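Local coordinates for protein tricorn protease (Thermoplasma acidophilum, PDB 1K32) that is a serine protease that probably cuts peptides released by the proteasome into smaller pieces, its beta-propellers likely gating substrate passage, at residues A[658-670]-A[688-702]. Residues are numbered along the deposited sequence; the frame is centred on the assembly and turned at random.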
loop_
_atom_site.group_PDB
_atom_site.type_symbol
_atom_site.label_atom_id
_atom_site.label_comp_id
_atom_site.label_asym_id
_atom_site.label_seq_id
_atom_site.Cartn_x
_atom_site.Cartn_y
_atom_site.Cartn_z
ATOM N N GLU A 658 46.438 -16.306 -32.901
ATOM C CA GLU A 658 47.004 -15.892 -31.613
ATOM C C GLU A 658 46.373 -16.732 -30.490
ATOM O O GLU A 658 47.069 -17.231 -29.604
ATOM C CB GLU A 658 46.764 -14.395 -31.335
ATOM C CG GLU A 658 45.304 -14.059 -31.060
ATOM C CD GLU A 658 45.093 -12.724 -30.364
ATOM O OE1 GLU A 658 43.906 -12.360 -30.154
ATOM O OE2 GLU A 658 46.101 -12.053 -30.027
ATOM N N GLU A 659 45.057 -16.898 -30.540
ATOM C CA GLU A 659 44.352 -17.684 -29.529
ATOM C C GLU A 659 44.765 -19.159 -29.533
ATOM O O GLU A 659 44.970 -19.747 -28.467
ATOM C CB GLU A 659 42.832 -17.564 -29.711
ATOM C CG GLU A 659 42.242 -16.237 -29.223
ATOM C CD GLU A 659 40.703 -16.240 -29.181
ATOM O OE1 GLU A 659 40.108 -15.316 -28.578
ATOM O OE2 GLU A 659 40.081 -17.165 -29.746
ATOM N N PHE A 660 44.905 -19.747 -30.719
ATOM C CA PHE A 660 45.307 -21.155 -30.832
ATOM C C PHE A 660 46.699 -21.416 -30.272
ATOM O O PHE A 660 46.958 -22.482 -29.701
ATOM C CB PHE A 660 45.251 -21.624 -32.293
ATOM C CG PHE A 660 43.847 -21.909 -32.800
ATOM C CD1 PHE A 660 42.728 -21.603 -32.028
ATOM C CD2 PHE A 660 43.655 -22.507 -34.049
ATOM C CE1 PHE A 660 41.421 -21.894 -32.494
ATOM C CE2 PHE A 660 42.361 -22.802 -34.524
ATOM C CZ PHE A 660 41.239 -22.494 -33.742
ATOM N N LEU A 661 47.600 -20.459 -30.458
ATOM C CA LEU A 661 48.952 -20.604 -29.943
ATOM C C LEU A 661 48.900 -20.505 -28.426
ATOM O O LEU A 661 49.499 -21.311 -27.729
ATOM C CB LEU A 661 49.868 -19.508 -30.499
ATOM C CG LEU A 661 51.290 -19.937 -30.870
ATOM C CD1 LEU A 661 52.150 -18.679 -31.027
ATOM C CD2 LEU A 661 51.890 -20.865 -29.800
ATOM N N GLN A 662 48.167 -19.518 -27.911
ATOM C CA GLN A 662 48.054 -19.342 -26.458
ATOM C C GLN A 662 47.400 -20.549 -25.785
ATOM O O GLN A 662 47.799 -20.935 -24.678
ATOM C CB GLN A 662 47.261 -18.074 -26.133
ATOM C CG GLN A 662 47.231 -17.674 -24.642
ATOM C CD GLN A 662 46.211 -18.457 -23.817
ATOM O OE1 GLN A 662 45.220 -18.974 -24.353
ATOM N NE2 GLN A 662 46.442 -18.535 -22.499
ATOM N N MET A 663 46.423 -21.157 -26.466
ATOM C CA MET A 663 45.702 -22.319 -25.924
ATOM C C MET A 663 46.530 -23.603 -25.939
ATOM O O MET A 663 46.487 -24.379 -24.994
ATOM C CB MET A 663 44.387 -22.527 -26.690
ATOM C CG MET A 663 43.370 -21.431 -26.435
ATOM S SD MET A 663 42.035 -21.336 -27.668
ATOM C CE MET A 663 40.903 -22.602 -27.037
ATOM N N TYR A 664 47.273 -23.837 -27.016
ATOM C CA TYR A 664 48.119 -25.025 -27.075
ATOM C C TYR A 664 49.160 -24.898 -25.962
ATOM O O TYR A 664 49.381 -25.833 -25.193
ATOM C CB TYR A 664 48.829 -25.120 -28.427
ATOM C CG TYR A 664 49.904 -26.178 -28.431
ATOM C CD1 TYR A 664 49.569 -27.533 -28.484
ATOM C CD2 TYR A 664 51.259 -25.827 -28.263
ATOM C CE1 TYR A 664 50.550 -28.528 -28.364
ATOM C CE2 TYR A 664 52.246 -26.812 -28.137
ATOM C CZ TYR A 664 51.884 -28.160 -28.186
ATOM O OH TYR A 664 52.834 -29.142 -28.033
ATOM N N ASP A 665 49.802 -23.735 -25.882
ATOM C CA ASP A 665 50.800 -23.495 -24.844
ATOM C C ASP A 665 50.216 -23.763 -23.444
ATOM O O ASP A 665 50.824 -24.474 -22.646
ATOM C CB ASP A 665 51.330 -22.061 -24.936
ATOM C CG ASP A 665 52.432 -21.906 -25.973
ATOM O OD1 ASP A 665 52.829 -20.754 -26.221
ATOM O OD2 ASP A 665 52.908 -22.925 -26.531
ATOM N N GLU A 666 49.035 -23.225 -23.153
ATOM C CA GLU A 666 48.421 -23.449 -21.837
ATOM C C GLU A 666 48.053 -24.918 -21.612
ATOM O O GLU A 666 48.226 -25.446 -20.508
ATOM C CB GLU A 666 47.176 -22.569 -21.647
ATOM C CG GLU A 666 46.628 -22.621 -20.226
ATOM C CD GLU A 666 45.834 -21.384 -19.817
ATOM O OE1 GLU A 666 45.827 -21.067 -18.603
ATOM O OE2 GLU A 666 45.211 -20.740 -20.694
ATOM N N ALA A 667 47.543 -25.577 -22.653
ATOM C CA ALA A 667 47.167 -26.991 -22.553
ATOM C C ALA A 667 48.415 -27.818 -22.246
ATOM O O ALA A 667 48.390 -28.719 -21.420
ATOM C CB ALA A 667 46.541 -27.468 -23.864
ATOM N N TRP A 668 49.504 -27.495 -22.929
ATOM C CA TRP A 668 50.782 -28.179 -22.742
ATOM C C TRP A 668 51.304 -27.924 -21.313
ATOM O O TRP A 668 51.732 -28.851 -20.630
ATOM C CB TRP A 668 51.777 -27.659 -23.794
ATOM C CG TRP A 668 53.185 -28.133 -23.628
ATOM C CD1 TRP A 668 53.722 -29.289 -24.102
ATOM C CD2 TRP A 668 54.223 -27.469 -22.906
ATOM N NE1 TRP A 668 55.043 -29.395 -23.717
ATOM C CE2 TRP A 668 55.375 -28.288 -22.981
ATOM C CE3 TRP A 668 54.295 -26.257 -22.200
ATOM C CZ2 TRP A 668 56.586 -27.934 -22.375
ATOM C CZ3 TRP A 668 55.497 -25.906 -21.598
ATOM C CH2 TRP A 668 56.630 -26.745 -21.690
ATOM N N LYS A 669 51.239 -26.669 -20.870
ATOM C CA LYS A 669 51.696 -26.266 -19.534
ATOM C C LYS A 669 50.860 -26.896 -18.416
ATOM O O LYS A 669 51.401 -27.302 -17.390
ATOM C CB LYS A 669 51.674 -24.732 -19.416
ATOM C CG LYS A 669 51.965 -24.177 -18.023
ATOM C CD LYS A 669 52.330 -22.690 -18.099
ATOM C CE LYS A 669 52.546 -22.082 -16.720
ATOM N NZ LYS A 669 53.473 -22.894 -15.891
ATOM N N LEU A 670 49.546 -26.982 -18.618
ATOM C CA LEU A 670 48.665 -27.598 -17.630
ATOM C C LEU A 670 48.981 -29.093 -17.542
ATOM O O LEU A 670 49.111 -29.645 -16.464
ATOM C CB LEU A 670 47.187 -27.397 -18.011
ATOM C CG LEU A 670 46.550 -26.026 -17.721
ATOM C CD1 LEU A 670 45.254 -25.860 -18.521
ATOM C CD2 LEU A 670 46.270 -25.902 -16.226
ATOM N N ILE A 688 57.713 -33.600 -26.124
ATOM C CA ILE A 688 56.579 -33.470 -27.032
ATOM C C ILE A 688 56.202 -32.061 -27.474
ATOM O O ILE A 688 55.457 -31.906 -28.446
ATOM C CB ILE A 688 55.297 -34.116 -26.418
ATOM C CG1 ILE A 688 54.824 -33.308 -25.208
ATOM C CG2 ILE A 688 55.580 -35.547 -25.994
ATOM C CD1 ILE A 688 53.504 -33.789 -24.627
ATOM N N TYR A 689 56.705 -31.043 -26.778
ATOM C CA TYR A 689 56.348 -29.673 -27.104
ATOM C C TYR A 689 56.411 -29.218 -28.558
ATOM O O TYR A 689 55.392 -28.787 -29.111
ATOM C CB TYR A 689 57.151 -28.673 -26.261
ATOM C CG TYR A 689 56.745 -27.237 -26.539
ATOM C CD1 TYR A 689 57.423 -26.464 -27.481
ATOM C CD2 TYR A 689 55.620 -26.686 -25.928
ATOM C CE1 TYR A 689 56.982 -25.178 -27.819
ATOM C CE2 TYR A 689 55.173 -25.408 -26.252
ATOM C CZ TYR A 689 55.859 -24.664 -27.201
ATOM O OH TYR A 689 55.408 -23.413 -27.535
ATOM N N GLU A 690 57.591 -29.299 -29.178
ATOM C CA GLU A 690 57.752 -28.807 -30.555
ATOM C C GLU A 690 56.915 -29.549 -31.587
ATOM O O GLU A 690 56.236 -28.946 -32.403
ATOM C CB GLU A 690 59.226 -28.854 -30.985
ATOM C CG GLU A 690 59.458 -28.236 -32.362
ATOM C CD GLU A 690 60.838 -28.507 -32.926
ATOM O OE1 GLU A 690 61.096 -28.104 -34.084
ATOM O OE2 GLU A 690 61.664 -29.123 -32.216
ATOM N N LYS A 691 56.998 -30.866 -31.548
ATOM C CA LYS A 691 56.265 -31.729 -32.462
ATOM C C LYS A 691 54.806 -31.287 -32.634
ATOM O O LYS A 691 54.315 -31.152 -33.754
ATOM C CB LYS A 691 56.377 -33.156 -31.925
ATOM C CG LYS A 691 55.310 -34.134 -32.287
ATOM C CD LYS A 691 55.664 -35.496 -31.681
ATOM C CE LYS A 691 57.025 -35.983 -32.216
ATOM N NZ LYS A 691 57.338 -37.390 -31.890
ATOM N N TYR A 692 54.109 -31.044 -31.536
ATOM C CA TYR A 692 52.721 -30.627 -31.653
ATOM C C TYR A 692 52.558 -29.127 -31.841
ATOM O O TYR A 692 51.606 -28.676 -32.476
ATOM C CB TYR A 692 51.926 -31.143 -30.459
ATOM C CG TYR A 692 51.915 -32.652 -30.472
ATOM C CD1 TYR A 692 52.733 -33.386 -29.614
ATOM C CD2 TYR A 692 51.142 -33.342 -31.405
ATOM C CE1 TYR A 692 52.775 -34.769 -29.687
ATOM C CE2 TYR A 692 51.179 -34.714 -31.492
ATOM C CZ TYR A 692 51.991 -35.428 -30.636
ATOM O OH TYR A 692 52.023 -36.797 -30.734
ATOM N N ARG A 693 53.503 -28.356 -31.315
ATOM C CA ARG A 693 53.446 -26.913 -31.489
ATOM C C ARG A 693 53.559 -26.607 -32.993
ATOM O O ARG A 693 53.014 -25.622 -33.471
ATOM C CB ARG A 693 54.586 -26.242 -30.709
ATOM C CG ARG A 693 54.587 -24.719 -30.776
ATOM C CD ARG A 693 55.513 -24.220 -31.858
ATOM N NE ARG A 693 55.541 -22.760 -31.933
ATOM C CZ ARG A 693 54.649 -22.022 -32.587
ATOM N NH1 ARG A 693 54.760 -20.702 -32.593
ATOM N NH2 ARG A 693 53.657 -22.604 -33.253
ATOM N N ASN A 694 54.241 -27.465 -33.745
ATOM C CA ASN A 694 54.392 -27.231 -35.184
ATOM C C ASN A 694 53.107 -27.449 -35.981
ATOM O O ASN A 694 52.963 -26.948 -37.103
ATOM C CB ASN A 694 55.502 -28.110 -35.771
ATOM C CG ASN A 694 56.894 -27.649 -35.359
ATOM O OD1 ASN A 694 57.106 -26.475 -35.070
ATOM N ND2 ASN A 694 57.844 -28.570 -35.345
ATOM N N LEU A 695 52.175 -28.204 -35.417
ATOM C CA LEU A 695 50.913 -28.447 -36.112
ATOM C C LEU A 695 49.910 -27.341 -35.832
ATOM O O LEU A 695 48.915 -27.208 -36.533
ATOM C CB LEU A 695 50.303 -29.768 -35.667
ATOM C CG LEU A 695 51.119 -31.024 -35.935
ATOM C CD1 LEU A 695 50.351 -32.216 -35.375
ATOM C CD2 LEU A 695 51.384 -31.171 -37.448
ATOM N N VAL A 696 50.168 -26.554 -34.796
ATOM C CA VAL A 696 49.253 -25.483 -34.433
ATOM C C VAL A 696 48.947 -24.513 -35.574
ATOM O O VAL A 696 47.785 -24.177 -35.798
ATOM C CB VAL A 696 49.778 -24.716 -33.219
ATOM C CG1 VAL A 696 48.867 -23.531 -32.903
ATOM C CG2 VAL A 696 49.843 -25.662 -32.017
ATOM N N PRO A 697 49.979 -24.046 -36.308
ATOM C CA PRO A 697 49.682 -23.113 -37.407
ATOM C C PRO A 697 48.850 -23.714 -38.555
ATOM O O PRO A 697 48.274 -22.983 -39.361
ATOM C CB PRO A 697 51.072 -22.632 -37.848
ATOM C CG PRO A 697 51.988 -23.758 -37.427
ATOM C CD PRO A 697 51.432 -24.183 -36.096
ATOM N N LEU A 698 48.773 -25.041 -38.621
ATOM C CA LEU A 698 47.978 -25.699 -39.663
ATOM C C LEU A 698 46.489 -25.682 -39.278
ATOM O O LEU A 698 45.626 -25.876 -40.121
ATOM C CB LEU A 698 48.402 -27.160 -39.850
ATOM C CG LEU A 698 49.871 -27.539 -40.031
ATOM C CD1 LEU A 698 49.965 -29.024 -40.355
ATOM C CD2 LEU A 698 50.497 -26.734 -41.147
ATOM N N CYS A 699 46.202 -25.453 -37.998
ATOM C CA CYS A 699 44.827 -25.435 -37.506
ATOM C C CYS A 699 44.086 -24.151 -37.839
ATOM O O CYS A 699 44.595 -23.052 -37.642
ATOM C CB CYS A 699 44.811 -25.641 -35.991
ATOM S SG CYS A 699 45.501 -27.209 -35.463
ATOM N N LYS A 700 42.873 -24.307 -38.345
ATOM C CA LYS A 700 42.042 -23.168 -38.701
ATOM C C LYS A 700 40.751 -23.160 -37.896
ATOM O O LYS A 700 40.102 -22.132 -37.779
ATOM C CB LYS A 700 41.700 -23.199 -40.186
ATOM C CG LYS A 700 42.611 -22.363 -41.058
ATOM C CD LYS A 700 44.043 -22.839 -41.026
ATOM C CE LYS A 700 44.899 -22.002 -41.960
ATOM N NZ LYS A 700 46.340 -22.388 -41.877
ATOM N N THR A 701 40.375 -24.311 -37.353
ATOM C CA THR A 701 39.150 -24.397 -36.563
ATOM C C THR A 701 39.419 -24.991 -35.185
ATOM O O THR A 701 40.466 -25.629 -34.948
ATOM C CB THR A 701 38.066 -25.247 -37.282
ATOM O OG1 THR A 701 38.480 -26.620 -37.320
ATOM C CG2 THR A 701 37.848 -24.736 -38.710
ATOM N N ARG A 702 38.474 -24.789 -34.275
ATOM C CA ARG A 702 38.631 -25.304 -32.922
ATOM C C ARG A 702 38.770 -26.815 -32.938
ATOM O O ARG A 702 39.440 -27.374 -32.086
ATOM C CB ARG A 702 37.454 -24.907 -32.036
ATOM C CG ARG A 702 37.569 -25.415 -30.592
ATOM C CD ARG A 702 38.733 -24.748 -29.852
ATOM N NE ARG A 702 38.914 -25.292 -28.507
ATOM C CZ ARG A 702 39.422 -26.497 -28.246
ATOM N NH1 ARG A 702 39.547 -26.918 -26.996
ATOM N NH2 ARG A 702 39.833 -27.277 -29.239
#
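Tyr-664 reaches from helix 656-674 across to helix 678-693, and its OH donates a hydrogen bond to Tyr-689 O (2.8 Å) on a lone pair in the carbonyl plane. That oxygen also accepts the helical bond from Arg-693 N, two donors on one carbonyl. With CG anti to the backbone N (chi1 169°), the ring is placed so that Val-696 CG2 lies 3.6 Å from Tyr-664 CG, and Arg-693 CB 3.5 Å from Tyr-664 CE2, with Tyr-692 CB nearby. A phenylalanine here would probably keep much of this packing but leave Tyr-689 O without its side-chain donor.

Tyr-689 answers from 688-702. Its ring turns an edge to the face of Trp-668, planes at 75°, and CD2 sits 3.3 Å above the centre of the indole, a T-shaped pair within a cluster that also includes Tyr-664. Its OH gives a hydrogen bond to Asp-665 OD2 (2.7 Å) on the syn side, somewhat out of the carboxylate plane, so the ring is held by its hydroxyl and along one edge.

Phe-660 carries the contact on to the chain at 696-702: CD2 meets Cys-699 CB at 3.9 Å, and CZ comes to 3.4 Å from Thr-701 C, while Val-696 CG1 packs beside Phe-660 CB.

The axes of 658-670 and 688-693 run nearly antiparallel (152°), the two helices forming a helical hairpin in the C1 domain. Helix 702-714 packs against Tyr-692 and Cys-699, Trp-668 NE1 bonds to Ser-685 O within the hairpin, and, away from this contact, Glu-666 forms salt bridges to Arg-337 and to Arg-339 of strand 338-343.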